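DNA-binding protein HU (Anabaena sp., PDB 1P71) binds and bends DNA as a homodimer, a bacterial histone-like protein that can wrap DNA to protect it from denaturation and is essential for heterocyst differentiation. Local coordinates at the interface of chains A and B. Residues are numbered along the deposited sequence; one frame, centred on the assembly and turned at random. Chains: chain A/B, DNA-binding protein HU.

Contact 1 and contact 2 are two patches of the same HU homodimer interface, their C-alpha centres about 12 Å apart. They share A:Ile32, and both draw on helix 18-37 of chain A. Contact 2 uses A:Ala28, A:Thr31 and A:Ile32 of this helix against helix 3-14 and the N-terminus of chain B. Contact 1 sets its C-terminal part, together with strands 48-55 and 74-81, against helix 83-89 of chain B. One long helix thus meets both the N-terminal helix 3-14 and the C-terminal helix 83-89 of the partner, so the subunits are intertwined. The two-fold repeats each patch with the chains exchanged.

Contact 1: the interface of chains A and B. Residues chain A 32-33, 36-37, 52, 77; chain B 85, 89.
This is a mostly apolar part of the HU homodimer interface, where B:Phe85 and B:Val89 of one subunit pack against A:Ile33, A:Val36 and A:Pro77 of the other and join the two chains. The ring of B:Phe85 lies between two chain A groups. On one face A:Ile33 CG1 sits over the ring centre, 3.6 Å from the B:Phe85 centroid. On the opposite face A:Pro77 CB sits toward the rim, 3.9 Å from the B:Phe85 centroid. A:Val36 CB meets the ring edge in plane, and A:Val36 CG1 lies 3.8 Å from B:Phe85 CE1. The ring is therefore held on both faces and at its rim. With CG anti to the backbone N (chi1 -157°), B:Phe85 carries its ring into this slot.

One turn further on, B:Val89 uses its two methyls separately. B:Val89 CG1 packs 3.4 Å from the hydroxyl OG of A:Ser52. B:Val89 CG2 faces A:Val36 CG1 at 4.0 Å and also lies near the hydroxyl of A:Ser37. A:Pro77 CD lies 4.1 Å from B:Val89 CB. The A:Ser37 hydroxyl is engaged within its own helix: A:Ser37 OG donates to the carbonyl O of A:Ile33, the donor tilted 32° from the carbonyl plane.

The patch lies where the C-terminal part of helix 18-37 meets strands 48-55 and 74-81 of chain A, with helix 83-89 of chain B packed against them.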
loop_
_atom_site.group_PDB
_atom_site.type_symbol
_atom_site.label_atom_id
_atom_site.label_comp_id
_atom_site.label_asym_id
_atom_site.label_seq_id
_atom_site.Cartn_x
_atom_site.Cartn_y
_atom_site.Cartn_z
ATOM N N ILE A 32 4.321 -1.300 9.904
ATOM C CA ILE A 32 3.878 -2.085 8.769
ATOM C C ILE A 32 5.057 -2.824 8.130
ATOM O O ILE A 32 4.967 -4.021 7.877
ATOM C CB ILE A 32 3.164 -1.190 7.715
ATOM C CG1 ILE A 32 1.816 -0.714 8.253
ATOM C CG2 ILE A 32 2.991 -1.976 6.409
ATOM C CD1 ILE A 32 1.184 0.465 7.437
ATOM N N ILE A 33 6.153 -2.105 7.880
ATOM C CA ILE A 33 7.360 -2.686 7.283
ATOM C C ILE A 33 7.905 -3.824 8.148
ATOM O O ILE A 33 8.320 -4.860 7.630
ATOM C CB ILE A 33 8.415 -1.561 7.070
ATOM C CG1 ILE A 33 7.991 -0.617 5.940
ATOM C CG2 ILE A 33 9.786 -2.116 6.824
ATOM C CD1 ILE A 33 8.806 0.666 5.874
ATOM N N VAL A 36 5.410 -6.933 8.018
ATOM C CA VAL A 36 5.534 -7.591 6.717
ATOM C C VAL A 36 6.874 -8.345 6.597
ATOM O O VAL A 36 6.902 -9.488 6.149
ATOM C CB VAL A 36 5.277 -6.610 5.551
ATOM C CG1 VAL A 36 5.708 -7.224 4.170
ATOM C CG2 VAL A 36 3.800 -6.179 5.535
ATOM N N SER A 37 7.963 -7.711 7.030
ATOM C CA SER A 37 9.315 -8.302 6.995
ATOM C C SER A 37 9.487 -9.588 7.793
ATOM O O SER A 37 10.355 -10.418 7.471
ATOM C CB SER A 37 10.377 -7.258 7.407
ATOM O OG SER A 37 10.256 -6.098 6.561
ATOM N N SER A 52 4.080 -10.158 2.581
ATOM C CA SER A 52 5.256 -10.641 1.901
ATOM C C SER A 52 4.791 -11.736 0.918
ATOM O O SER A 52 3.972 -12.582 1.265
ATOM C CB SER A 52 6.214 -11.199 2.955
ATOM O OG SER A 52 7.519 -11.334 2.458
ATOM N N PRO A 77 7.453 -7.251 -0.846
ATOM C CA PRO A 77 6.236 -6.721 -0.229
ATOM C C PRO A 77 5.115 -6.573 -1.285
ATOM O O PRO A 77 5.394 -6.300 -2.465
ATOM C CB PRO A 77 6.697 -5.372 0.342
ATOM C CG PRO A 77 7.923 -4.998 -0.414
ATOM C CD PRO A 77 8.518 -6.232 -0.971
ATOM N N PHE B 85 11.783 -0.674 2.510
ATOM C CA PHE B 85 10.787 -1.735 2.621
ATOM C C PHE B 85 11.208 -3.009 1.870
ATOM O O PHE B 85 11.092 -4.117 2.396
ATOM C CB PHE B 85 9.463 -1.218 2.061
ATOM C CG PHE B 85 8.256 -1.933 2.581
ATOM C CD1 PHE B 85 8.373 -3.164 3.239
ATOM C CD2 PHE B 85 6.999 -1.394 2.400
ATOM C CE1 PHE B 85 7.255 -3.832 3.706
ATOM C CE2 PHE B 85 5.867 -2.070 2.871
ATOM C CZ PHE B 85 6.018 -3.288 3.536
ATOM N N VAL B 89 12.421 -6.790 3.658
ATOM C CA VAL B 89 11.769 -8.055 3.276
ATOM C C VAL B 89 12.783 -9.056 2.671
ATOM O O VAL B 89 12.713 -10.272 2.895
ATOM C CB VAL B 89 10.551 -7.758 2.306
ATOM C CG1 VAL B 89 9.922 -9.023 1.780
ATOM C CG2 VAL B 89 9.498 -6.943 3.016
HETATM O O HOH W 1 11.394 -11.294 4.625
#

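Contact 2: the interface of chains A and B. Residues chain A 28, 31-32; chain B 1, 6, 9-10, 13.
The side-chain amino group NZ of B:Lys13, in helix 3-14, donates a hydrogen bond of 2.8 Å to the hydroxyl OG1 of A:Thr31, in helix 18-37. It links the two helices across the dimer interface of HU, a member of the bacterial histone-like family. The lysine chain is extended beyond CG and reaches A:Thr31 obliquely. The two branches of the threonine do different work. OG1 stands beside the backbone N (chi1 -62°) and turns to the lysine, while CG2 points toward a group of apolar side chains. B:Leu6 CD1 lies 3.6 Å from A:Thr31 CG2, and these two side chains run past each other in opposite directions. B:Met1, which precedes helix 3-14, comes in at about a right angle. The B:Met1 chain bends at chi3 (-82°) and brings its methyl CE to 3.8 Å from A:Thr31 CG2. B:Ala9 CB touches the same methyl more loosely. An alanine in place of A:Thr31 would probably leave the B:Lys13 amino group without its hydroxyl partner and open a gap beside B:Leu6 and B:Met1.

Two neighbouring positions of helix 18-37 add to the packing. B:Val10 CG2 presses against the backbone of A:Ala28, 3.4 Å from its CA, where the small side chain of A:Ala28 probably allows the close approach. The other methyl of B:Leu6, CD2, reaches A:Ile32 CG1 at 4.2 Å.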
loop_
_atom_site.group_PDB
_atom_site.type_symbol
_atom_site.label_atom_id
_atom_site.label_comp_id
_atom_site.label_asym_id
_atom_site.label_seq_id
_atom_site.Cartn_x
_atom_site.Cartn_y
_atom_site.Cartn_z
ATOM N N ALA A 28 3.524 4.172 12.337
ATOM C CA ALA A 28 2.577 3.286 11.642
ATOM C C ALA A 28 3.225 2.618 10.437
ATOM O O ALA A 28 3.133 1.395 10.271
ATOM C CB ALA A 28 1.318 4.061 11.231
ATOM N N THR A 31 6.022 0.251 11.578
ATOM C CA THR A 31 5.378 -0.970 12.068
ATOM C C THR A 31 4.907 -1.882 10.955
ATOM O O THR A 31 5.067 -3.097 11.040
ATOM C CB THR A 31 4.189 -0.620 12.977
ATOM O OG1 THR A 31 4.658 0.104 14.121
ATOM C CG2 THR A 31 3.555 -1.898 13.587
ATOM N N ILE A 32 4.321 -1.300 9.904
ATOM C CA ILE A 32 3.878 -2.085 8.769
ATOM C C ILE A 32 5.057 -2.824 8.130
ATOM O O ILE A 32 4.967 -4.021 7.877
ATOM C CB ILE A 32 3.164 -1.190 7.715
ATOM C CG1 ILE A 32 1.816 -0.714 8.253
ATOM C CG2 ILE A 32 2.991 -1.976 6.409
ATOM C CD1 ILE A 32 1.184 0.465 7.437
ATOM N N MET B 1 -1.726 -8.737 11.583
ATOM C CA MET B 1 -1.999 -7.433 12.235
ATOM C C MET B 1 -3.137 -6.690 11.563
ATOM O O MET B 1 -3.053 -6.332 10.387
ATOM C CB MET B 1 -0.743 -6.568 12.257
ATOM C CG MET B 1 -0.863 -5.339 13.119
ATOM S SD MET B 1 0.594 -4.318 12.977
ATOM C CE MET B 1 1.737 -5.176 14.166
ATOM N N LEU B 6 -2.658 -2.481 14.864
ATOM C CA LEU B 6 -1.671 -1.495 14.417
ATOM C C LEU B 6 -1.753 -0.213 15.265
ATOM O O LEU B 6 -0.726 0.341 15.668
ATOM C CB LEU B 6 -1.833 -1.174 12.921
ATOM C CG LEU B 6 -0.995 -0.039 12.311
ATOM C CD1 LEU B 6 0.505 -0.252 12.480
ATOM C CD2 LEU B 6 -1.321 0.128 10.848
ATOM N N ALA B 9 -0.167 -0.618 18.609
ATOM C CA ALA B 9 1.296 -0.644 18.498
ATOM C C ALA B 9 1.877 0.757 18.324
ATOM O O ALA B 9 2.970 1.062 18.817
ATOM C CB ALA B 9 1.728 -1.551 17.334
ATOM N N VAL B 10 1.116 1.608 17.640
ATOM C CA VAL B 10 1.543 2.969 17.307
ATOM C C VAL B 10 1.242 4.015 18.397
ATOM O O VAL B 10 1.935 5.041 18.487
ATOM C CB VAL B 10 0.949 3.413 15.967
ATOM C CG1 VAL B 10 1.191 4.889 15.731
ATOM C CG2 VAL B 10 1.558 2.605 14.835
ATOM N N LYS B 13 4.599 3.471 20.582
ATOM C CA LYS B 13 5.842 4.025 20.027
ATOM C C LYS B 13 5.880 5.566 20.025
ATOM O O LYS B 13 6.958 6.149 20.249
ATOM C CB LYS B 13 6.076 3.496 18.596
ATOM C CG LYS B 13 6.748 2.100 18.497
ATOM C CD LYS B 13 6.541 1.470 17.104
ATOM C CE LYS B 13 6.825 -0.053 17.124
ATOM N NZ LYS B 13 6.795 -0.676 15.739
#